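Local coordinates for signal transduction histidine-protein kinase/phosphatase mprB (Mycobacterium hassiacum, PDB 6BLK) that probably autophosphorylates on a histidine, using ATP, as the sensor kinase and phosphatase of a two-component system, of which this chain is the ATP-binding domain, at residues V126-D136 and T147-G155; R26-T36 and S62-Y73. All blocks are in the same frame, centred on the assembly; numbering follows the deposited sequence. Where two conformers were deposited one is given.

Interaction 1 (V126-D136 and T147-G155); sequences VLKHGGALRVD and TAIHIVLPG. With ATP (adenosine-5'-triphosphate), chain E.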
# COMPACT_ATOMS: atom_id res chain seq x y z
N VAL A 126 1.18 9.88 -2.74
CA VAL A 126 2.46 9.41 -3.27
C VAL A 126 3.01 10.42 -4.26
O VAL A 126 4.19 10.77 -4.20
CB VAL A 126 2.31 8.01 -3.88
CG1 VAL A 126 3.54 7.63 -4.62
CG2 VAL A 126 2.03 7.05 -2.79
N LEU A 127 2.16 10.95 -5.15
CA LEU A 127 2.66 11.97 -6.08
C LEU A 127 3.09 13.24 -5.35
O LEU A 127 4.07 13.89 -5.76
CB LEU A 127 1.61 12.29 -7.14
CG LEU A 127 1.29 11.15 -8.11
CD1 LEU A 127 0.21 11.60 -9.08
CD2 LEU A 127 2.48 10.70 -8.87
N LYS A 128 2.36 13.66 -4.33
CA LYS A 128 2.74 14.87 -3.61
C LYS A 128 4.11 14.72 -2.94
O LYS A 128 4.80 15.73 -2.75
CB LYS A 128 1.66 15.26 -2.61
CG LYS A 128 1.85 14.80 -1.19
CD LYS A 128 0.62 15.10 -0.32
CE LYS A 128 0.75 14.44 1.06
NZ LYS A 128 -0.37 14.69 1.99
N HIS A 129 4.53 13.49 -2.66
CA HIS A 129 5.84 13.19 -2.10
C HIS A 129 6.90 12.82 -3.14
O HIS A 129 7.97 12.31 -2.77
CB HIS A 129 5.71 12.05 -1.08
CG HIS A 129 5.06 12.46 0.20
ND1 HIS A 129 3.70 12.55 0.35
CD2 HIS A 129 5.60 12.81 1.39
CE1 HIS A 129 3.42 12.94 1.58
NE2 HIS A 129 4.56 13.13 2.22
N GLY A 130 6.63 13.04 -4.41
CA GLY A 130 7.54 12.73 -5.47
C GLY A 130 7.74 11.28 -5.76
O GLY A 130 8.76 10.93 -6.36
N GLY A 131 6.78 10.43 -5.41
CA GLY A 131 6.90 9.01 -5.63
C GLY A 131 6.20 8.55 -6.89
O GLY A 131 5.77 9.34 -7.74
N ALA A 132 6.12 7.23 -7.01
CA ALA A 132 5.49 6.57 -8.13
C ALA A 132 4.85 5.29 -7.62
O ALA A 132 5.23 4.74 -6.59
CB ALA A 132 6.50 6.23 -9.25
N LEU A 133 3.83 4.85 -8.32
CA LEU A 133 3.19 3.62 -7.88
C LEU A 133 2.67 2.83 -9.06
O LEU A 133 2.55 3.33 -10.19
CB LEU A 133 2.09 3.90 -6.83
CG LEU A 133 0.86 4.74 -7.11
CD1 LEU A 133 0.08 4.91 -5.82
CD2 LEU A 133 1.20 6.10 -7.70
N ARG A 134 2.47 1.55 -8.80
CA ARG A 134 1.98 0.66 -9.83
C ARG A 134 1.36 -0.55 -9.14
O ARG A 134 1.57 -0.79 -7.96
CB ARG A 134 3.08 0.23 -10.80
CG ARG A 134 4.18 -0.58 -10.23
CD ARG A 134 5.14 -1.02 -11.33
NE ARG A 134 6.13 -1.91 -10.76
CZ ARG A 134 6.08 -3.24 -10.80
NH1 ARG A 134 5.11 -3.89 -11.43
NH2 ARG A 134 7.04 -3.94 -10.22
N VAL A 135 0.61 -1.30 -9.93
CA VAL A 135 -0.11 -2.47 -9.46
C VAL A 135 0.31 -3.65 -10.32
O VAL A 135 0.58 -3.51 -11.52
CB VAL A 135 -1.64 -2.24 -9.47
CG1 VAL A 135 -2.11 -1.78 -10.84
CG2 VAL A 135 -2.42 -3.51 -9.07
N ASP A 136 0.39 -4.82 -9.70
CA ASP A 136 0.80 -6.04 -10.39
C ASP A 136 0.22 -7.21 -9.59
O ASP A 136 -0.38 -7.01 -8.54
CB ASP A 136 2.33 -6.10 -10.49
CG ASP A 136 2.83 -6.92 -11.68
OD1 ASP A 136 2.19 -7.92 -12.07
OD2 ASP A 136 3.91 -6.56 -12.19
N THR A 147 -2.77 -9.44 -5.14
CA THR A 147 -2.39 -8.11 -5.61
C THR A 147 -1.11 -7.64 -4.94
O THR A 147 -0.90 -7.86 -3.74
CB THR A 147 -3.49 -7.08 -5.34
OG1 THR A 147 -4.71 -7.52 -5.93
CG2 THR A 147 -3.17 -5.71 -5.94
N ALA A 148 -0.28 -6.95 -5.71
CA ALA A 148 0.89 -6.26 -5.20
C ALA A 148 0.74 -4.80 -5.56
O ALA A 148 0.54 -4.47 -6.73
CB ALA A 148 2.15 -6.87 -5.80
N ILE A 149 0.75 -3.93 -4.55
CA ILE A 149 0.84 -2.50 -4.77
C ILE A 149 2.27 -2.09 -4.48
O ILE A 149 2.77 -2.33 -3.38
CB ILE A 149 -0.12 -1.73 -3.86
CG1 ILE A 149 -1.57 -2.18 -4.11
CG2 ILE A 149 0.05 -0.25 -4.09
CD1 ILE A 149 -2.16 -1.76 -5.44
N HIS A 150 2.91 -1.45 -5.47
CA HIS A 150 4.31 -1.06 -5.38
C HIS A 150 4.37 0.47 -5.31
O HIS A 150 3.88 1.14 -6.23
CB HIS A 150 5.07 -1.52 -6.63
CG HIS A 150 5.17 -3.00 -6.84
ND1 HIS A 150 6.37 -3.67 -6.75
CD2 HIS A 150 4.25 -3.93 -7.19
CE1 HIS A 150 6.18 -4.95 -7.01
NE2 HIS A 150 4.90 -5.14 -7.27
N ILE A 151 5.01 1.00 -4.27
CA ILE A 151 5.14 2.44 -4.04
C ILE A 151 6.62 2.77 -3.91
O ILE A 151 7.30 2.30 -2.98
CB ILE A 151 4.37 2.88 -2.79
CG1 ILE A 151 2.86 2.68 -3.01
CG2 ILE A 151 4.71 4.34 -2.44
CD1 ILE A 151 2.02 2.89 -1.79
N VAL A 152 7.10 3.64 -4.79
CA VAL A 152 8.46 4.12 -4.73
C VAL A 152 8.44 5.49 -4.06
O VAL A 152 7.68 6.37 -4.47
CB VAL A 152 9.08 4.15 -6.13
CG1 VAL A 152 10.48 4.77 -6.07
CG2 VAL A 152 9.15 2.76 -6.68
N LEU A 153 9.29 5.69 -3.04
CA LEU A 153 9.36 6.93 -2.25
C LEU A 153 10.79 7.44 -2.26
O LEU A 153 11.72 6.70 -1.90
CB LEU A 153 8.91 6.75 -0.81
CG LEU A 153 7.41 6.47 -0.64
CD1 LEU A 153 7.16 6.16 0.82
CD2 LEU A 153 6.58 7.66 -1.15
N PRO A 154 11.02 8.69 -2.62
CA PRO A 154 12.35 9.25 -2.41
C PRO A 154 12.64 9.42 -0.93
O PRO A 154 11.74 9.62 -0.10
CB PRO A 154 12.29 10.61 -3.13
CG PRO A 154 10.88 10.96 -3.13
CD PRO A 154 10.08 9.67 -3.17
N GLY A 155 13.91 9.31 -0.59
CA GLY A 155 14.29 9.55 0.80
C GLY A 155 15.72 9.15 1.05
O GLY A 155 16.53 9.10 0.12
PG ATP E . -12.60 2.76 0.06
O1G ATP E . -11.13 2.39 -0.04
O2G ATP E . -13.02 4.13 -0.47
O3G ATP E . -13.23 2.42 1.40
PB ATP E . -12.67 0.57 -1.88
O1B ATP E . -13.80 -0.11 -2.63
O2B ATP E . -11.82 -0.19 -0.91
O3B ATP E . -13.34 1.76 -0.99
PA ATP E . -10.20 1.37 -3.25
O1A ATP E . -9.90 2.66 -4.01
O2A ATP E . -9.42 1.09 -1.99
O3A ATP E . -11.81 1.41 -2.99
O5' ATP E . -10.11 0.20 -4.28
C5' ATP E . -10.80 0.26 -5.51
C4' ATP E . -11.24 -1.15 -5.89
O4' ATP E . -10.07 -1.85 -6.31
C3' ATP E . -11.88 -2.02 -4.80
O3' ATP E . -13.31 -1.80 -4.69
C2' ATP E . -11.55 -3.41 -5.32
O2' ATP E . -12.44 -3.81 -6.37
C1' ATP E . -10.19 -3.22 -5.94
N9 ATP E . -9.07 -3.52 -5.03
C8 ATP E . -8.24 -2.63 -4.39
N7 ATP E . -7.29 -3.30 -3.67
C5 ATP E . -7.53 -4.62 -3.87
C6 ATP E . -6.87 -5.82 -3.42
N6 ATP E . -5.83 -5.72 -2.58
N1 ATP E . -7.37 -6.99 -3.82
C2 ATP E . -8.44 -7.07 -4.64
N3 ATP E . -9.08 -5.99 -5.12
C4 ATP E . -8.66 -4.76 -4.76
O HOH W 1 -3.39 -6.99 -8.84
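Arg134 and His150 face each other across an antiparallel beta hairpin of the histidine kinase ATPase domain, the Bergerat (GHKL) fold. The guanidinium of Arg134 lies flat on the imidazole, with group centres 4.0 Å apart and planes at 23°. Arg134 NH2 sits over the ring toward its rim, 3.5 Å from His150 CE1. Arg134 CG lies between the backbone N and the carbonyl carbon (chi1 65°), and the extended chain beyond it carries the guanidinium over the ring. Asp136, on the same face of the sheet, helps to hold the guanidinium in this orientation. Its OD2 takes a bond from Arg134 NH1 at 3.0 Å, in the guanidinium plane and on the anti lone pair. His150 ND1 is hydrogen-bonded to Glu81 OE2 on strand 79-85, the neighbour of strand 147-154 on its other side.

The opposite face is apolar. Val126, on the last turn of helix 118-128, meets Ile151 methyl to methyl, CG2 to CG2 at 3.8 Å. Val135 CG2 touches Ile149 CD1 at 4.0 Å. A Schellman motif with Gly130 at C-prime ends the helix and turns the chain into strand 132-136. Three pairs of backbone bonds join the strands; the straightest runs from His150 N to Arg134 O (176°). At the ATP end, Thr147 belongs to the nucleotide pocket, and its OG1 comes within 3.4 Å of adenine N1.

Interaction 2 (R26-T36 and S62-Y73); sequences RSDIEFEVTVT and SPPGGRVGVRLY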
# COMPACT_ATOMS: atom_id res chain seq x y z
N ARG A 26 -8.58 -7.63 11.14
CA ARG A 26 -8.37 -8.99 10.63
C ARG A 26 -7.20 -9.61 11.40
O ARG A 26 -6.07 -9.73 10.92
CB ARG A 26 -8.09 -9.01 9.12
CG ARG A 26 -9.28 -8.62 8.23
CD ARG A 26 -10.27 -9.74 8.04
NE ARG A 26 -9.60 -10.97 7.63
CZ ARG A 26 -9.49 -11.43 6.39
NH1 ARG A 26 -10.01 -10.77 5.35
NH2 ARG A 26 -8.85 -12.58 6.19
N SER A 27 -7.50 -10.06 12.63
CA SER A 27 -6.48 -10.67 13.47
C SER A 27 -6.00 -12.02 12.96
O SER A 27 -4.99 -12.54 13.46
CB SER A 27 -7.01 -10.84 14.89
OG SER A 27 -8.09 -11.75 14.89
N ASP A 28 -6.71 -12.62 12.00
CA ASP A 28 -6.27 -13.90 11.45
C ASP A 28 -5.12 -13.76 10.45
O ASP A 28 -4.43 -14.76 10.18
CB ASP A 28 -7.44 -14.57 10.75
CG ASP A 28 -7.98 -13.75 9.62
OD1 ASP A 28 -8.38 -12.60 9.89
OD2 ASP A 28 -7.95 -14.25 8.47
N ILE A 29 -4.90 -12.57 9.89
CA ILE A 29 -3.93 -12.43 8.81
C ILE A 29 -2.52 -12.50 9.36
O ILE A 29 -2.20 -11.92 10.41
CB ILE A 29 -4.15 -11.11 8.05
CG1 ILE A 29 -5.46 -11.18 7.28
CG2 ILE A 29 -2.96 -10.80 7.11
CD1 ILE A 29 -5.89 -9.83 6.67
N GLU A 30 -1.66 -13.19 8.64
CA GLU A 30 -0.25 -13.26 9.02
C GLU A 30 0.44 -12.14 8.27
O GLU A 30 0.75 -12.27 7.09
CB GLU A 30 0.34 -14.62 8.68
CG GLU A 30 1.86 -14.68 8.80
CD GLU A 30 2.39 -14.18 10.15
OE1 GLU A 30 1.72 -14.43 11.18
OE2 GLU A 30 3.47 -13.55 10.17
N PHE A 31 0.65 -11.01 8.95
CA PHE A 31 1.39 -9.89 8.36
C PHE A 31 2.88 -10.19 8.41
O PHE A 31 3.44 -10.40 9.49
CB PHE A 31 1.08 -8.58 9.08
CG PHE A 31 -0.29 -8.04 8.80
CD1 PHE A 31 -0.55 -7.32 7.64
CD2 PHE A 31 -1.33 -8.24 9.70
CE1 PHE A 31 -1.80 -6.81 7.39
CE2 PHE A 31 -2.59 -7.74 9.45
CZ PHE A 31 -2.82 -7.01 8.29
N GLU A 32 3.52 -10.24 7.25
CA GLU A 32 4.94 -10.54 7.13
C GLU A 32 5.64 -9.24 6.80
O GLU A 32 5.56 -8.76 5.66
CB GLU A 32 5.19 -11.60 6.07
CG GLU A 32 4.49 -12.92 6.38
CD GLU A 32 4.64 -13.95 5.27
OE1 GLU A 32 4.56 -13.57 4.08
OE2 GLU A 32 4.83 -15.14 5.59
N VAL A 33 6.33 -8.66 7.78
CA VAL A 33 6.80 -7.29 7.71
C VAL A 33 8.31 -7.30 7.62
O VAL A 33 8.99 -7.93 8.44
CB VAL A 33 6.31 -6.45 8.90
CG1 VAL A 33 6.68 -5.00 8.75
CG2 VAL A 33 4.84 -6.57 9.02
N THR A 34 8.84 -6.66 6.58
CA THR A 34 10.28 -6.52 6.39
C THR A 34 10.53 -5.07 5.94
O THR A 34 10.34 -4.76 4.77
CB THR A 34 10.82 -7.50 5.36
OG1 THR A 34 10.33 -8.82 5.65
CG2 THR A 34 12.33 -7.51 5.36
N VAL A 35 10.96 -4.21 6.86
CA VAL A 35 11.04 -2.77 6.59
C VAL A 35 12.46 -2.29 6.87
O VAL A 35 12.91 -2.29 8.02
CB VAL A 35 10.00 -1.99 7.42
CG1 VAL A 35 10.10 -0.51 7.25
CG2 VAL A 35 8.61 -2.42 7.00
N THR A 36 13.17 -1.91 5.81
CA THR A 36 14.45 -1.28 6.05
C THR A 36 14.23 0.17 6.51
O THR A 36 13.31 0.84 6.04
CB THR A 36 15.33 -1.32 4.81
OG1 THR A 36 16.72 -1.24 5.19
CG2 THR A 36 15.02 -0.17 3.87
N SER A 62 -8.18 -10.36 1.55
CA SER A 62 -7.39 -11.52 1.99
C SER A 62 -8.31 -12.68 2.34
O SER A 62 -9.29 -12.48 3.06
CB SER A 62 -6.59 -11.21 3.23
OG SER A 62 -5.38 -10.52 2.95
N PRO A 63 -7.95 -13.89 1.93
CA PRO A 63 -8.69 -15.05 2.43
C PRO A 63 -8.48 -15.24 3.92
O PRO A 63 -7.57 -14.69 4.53
CB PRO A 63 -8.10 -16.21 1.60
CG PRO A 63 -6.73 -15.81 1.29
CD PRO A 63 -6.80 -14.30 1.10
N PRO A 64 -9.34 -16.02 4.57
CA PRO A 64 -9.11 -16.30 5.99
C PRO A 64 -7.76 -16.96 6.17
O PRO A 64 -7.39 -17.87 5.43
CB PRO A 64 -10.27 -17.24 6.35
CG PRO A 64 -11.22 -17.04 5.32
CD PRO A 64 -10.54 -16.71 4.08
N GLY A 65 -7.01 -16.46 7.15
CA GLY A 65 -5.65 -16.91 7.37
C GLY A 65 -4.65 -16.47 6.33
O GLY A 65 -3.51 -16.94 6.36
N GLY A 66 -5.04 -15.58 5.42
CA GLY A 66 -4.12 -15.12 4.39
C GLY A 66 -2.91 -14.41 4.96
O GLY A 66 -2.90 -13.91 6.08
N ARG A 67 -1.88 -14.38 4.14
CA ARG A 67 -0.64 -13.70 4.46
C ARG A 67 -0.64 -12.38 3.70
O ARG A 67 -0.99 -12.34 2.52
CB ARG A 67 0.57 -14.55 4.06
CG ARG A 67 0.78 -15.76 4.96
CD ARG A 67 2.08 -16.50 4.64
NE ARG A 67 2.10 -17.07 3.28
CZ ARG A 67 2.95 -16.73 2.32
NH1 ARG A 67 3.90 -15.82 2.52
NH2 ARG A 67 2.86 -17.32 1.13
N VAL A 68 -0.25 -11.32 4.39
CA VAL A 68 -0.06 -10.02 3.76
C VAL A 68 1.40 -9.63 3.95
O VAL A 68 1.91 -9.62 5.08
CB VAL A 68 -1.01 -8.97 4.36
CG1 VAL A 68 -0.61 -7.53 3.92
CG2 VAL A 68 -2.48 -9.28 3.98
N GLY A 69 2.09 -9.36 2.85
CA GLY A 69 3.49 -9.00 2.89
C GLY A 69 3.61 -7.49 2.84
O GLY A 69 2.91 -6.83 2.10
N VAL A 70 4.50 -6.97 3.68
CA VAL A 70 4.73 -5.54 3.80
C VAL A 70 6.24 -5.37 3.77
O VAL A 70 6.93 -5.64 4.77
CB VAL A 70 4.15 -4.94 5.09
CG1 VAL A 70 4.38 -3.46 5.12
CG2 VAL A 70 2.67 -5.31 5.27
N ARG A 71 6.77 -4.97 2.63
CA ARG A 71 8.21 -5.00 2.42
C ARG A 71 8.66 -3.64 1.94
O ARG A 71 8.05 -3.05 1.06
CB ARG A 71 8.64 -6.06 1.39
CG ARG A 71 7.88 -7.40 1.44
CD ARG A 71 8.38 -8.39 2.44
NE ARG A 71 7.66 -9.66 2.34
CZ ARG A 71 7.73 -10.62 3.25
NH1 ARG A 71 8.48 -10.47 4.33
NH2 ARG A 71 7.05 -11.75 3.07
N LEU A 72 9.72 -3.13 2.54
CA LEU A 72 10.28 -1.85 2.13
C LEU A 72 11.78 -2.05 2.03
O LEU A 72 12.45 -2.36 3.02
CB LEU A 72 9.90 -0.72 3.11
CG LEU A 72 10.25 0.71 2.67
CD1 LEU A 72 9.44 1.69 3.50
CD2 LEU A 72 11.71 0.94 2.89
N TYR A 73 12.30 -1.87 0.82
CA TYR A 73 13.72 -2.03 0.55
C TYR A 73 14.20 -0.83 -0.23
O TYR A 73 13.49 -0.32 -1.09
CB TYR A 73 13.99 -3.29 -0.26
CG TYR A 73 13.88 -4.57 0.51
CD1 TYR A 73 14.90 -4.95 1.38
CD2 TYR A 73 12.80 -5.40 0.36
CE1 TYR A 73 14.82 -6.15 2.08
CE2 TYR A 73 12.71 -6.57 1.04
CZ TYR A 73 13.70 -6.94 1.90
OH TYR A 73 13.55 -8.16 2.56
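Glu32 and Arg67 form a salt bridge across two parallel strands, with Glu32 OE1 2.8 Å from Arg67 NH1. The nitrogen meets the carboxylate on its syn side, 20° out of plane, and the two flat groups are turned by 60°. Glu32 OE1 also pairs with Arg71 NH2 at 3.2 Å, which makes a network of three charges. Arg71 bends at chi2 (-84°), and this swings its guanidinium back over the Glu32 carbonyl. Arg71 NH1 then donates to Thr34 OG1 at 2.8 Å, with the oxygen in the guanidinium plane.

A second polar cluster lies at the turns. Arg26 grips Asp28 side-on through NE and NH2, on the syn lone pairs. It also holds Ser62 O with NH1 and NH2. Asp28 OD2 keeps its anti lone pair for Gly65 N, at 2.7 Å, and so ties the Pro63-Gly66 type II turn.

Apolar contacts fill the other face of the sheet. Phe31 and Val68 lie side by side, with Phe31 CD1 3.7 Å from Val68 CB. Ile29 CG2 lies over the centre of the Phe31 ring and touches Val68 CG2 at 3.5 Å. Helices 11-25 and 44-60 pack on this face.

Backbone bonds alternate between the strands from Glu30 N to Thr36 N. Helix 44-60 links these neighbouring parallel strands, completing a beta-alpha-beta crossover of the ATPase domain.

Both interactions build the same mixed sheet, on opposite sides of the chain's centre, and do not touch. Strand 79-85 lies between them, paired with 67-76 and with 147-154. Interaction 1 is a local antiparallel hairpin; interaction 2 joins parallel strands from either end of a helical crossover. Both are partly buried, each with a largely buried apolar face and a more exposed polar one; interaction 1 lies nearer the chain's centre. The polar chemistry differs: a guanidinium stacked on an imidazole, with one salt bridge within its strand, in interaction 1; a three-residue salt-bridge network across strands in interaction 2. Interaction 1 contributes directly to the ATP pocket. In interaction 2, the Ser62 side chain lies about 7 Å from the bound ATP.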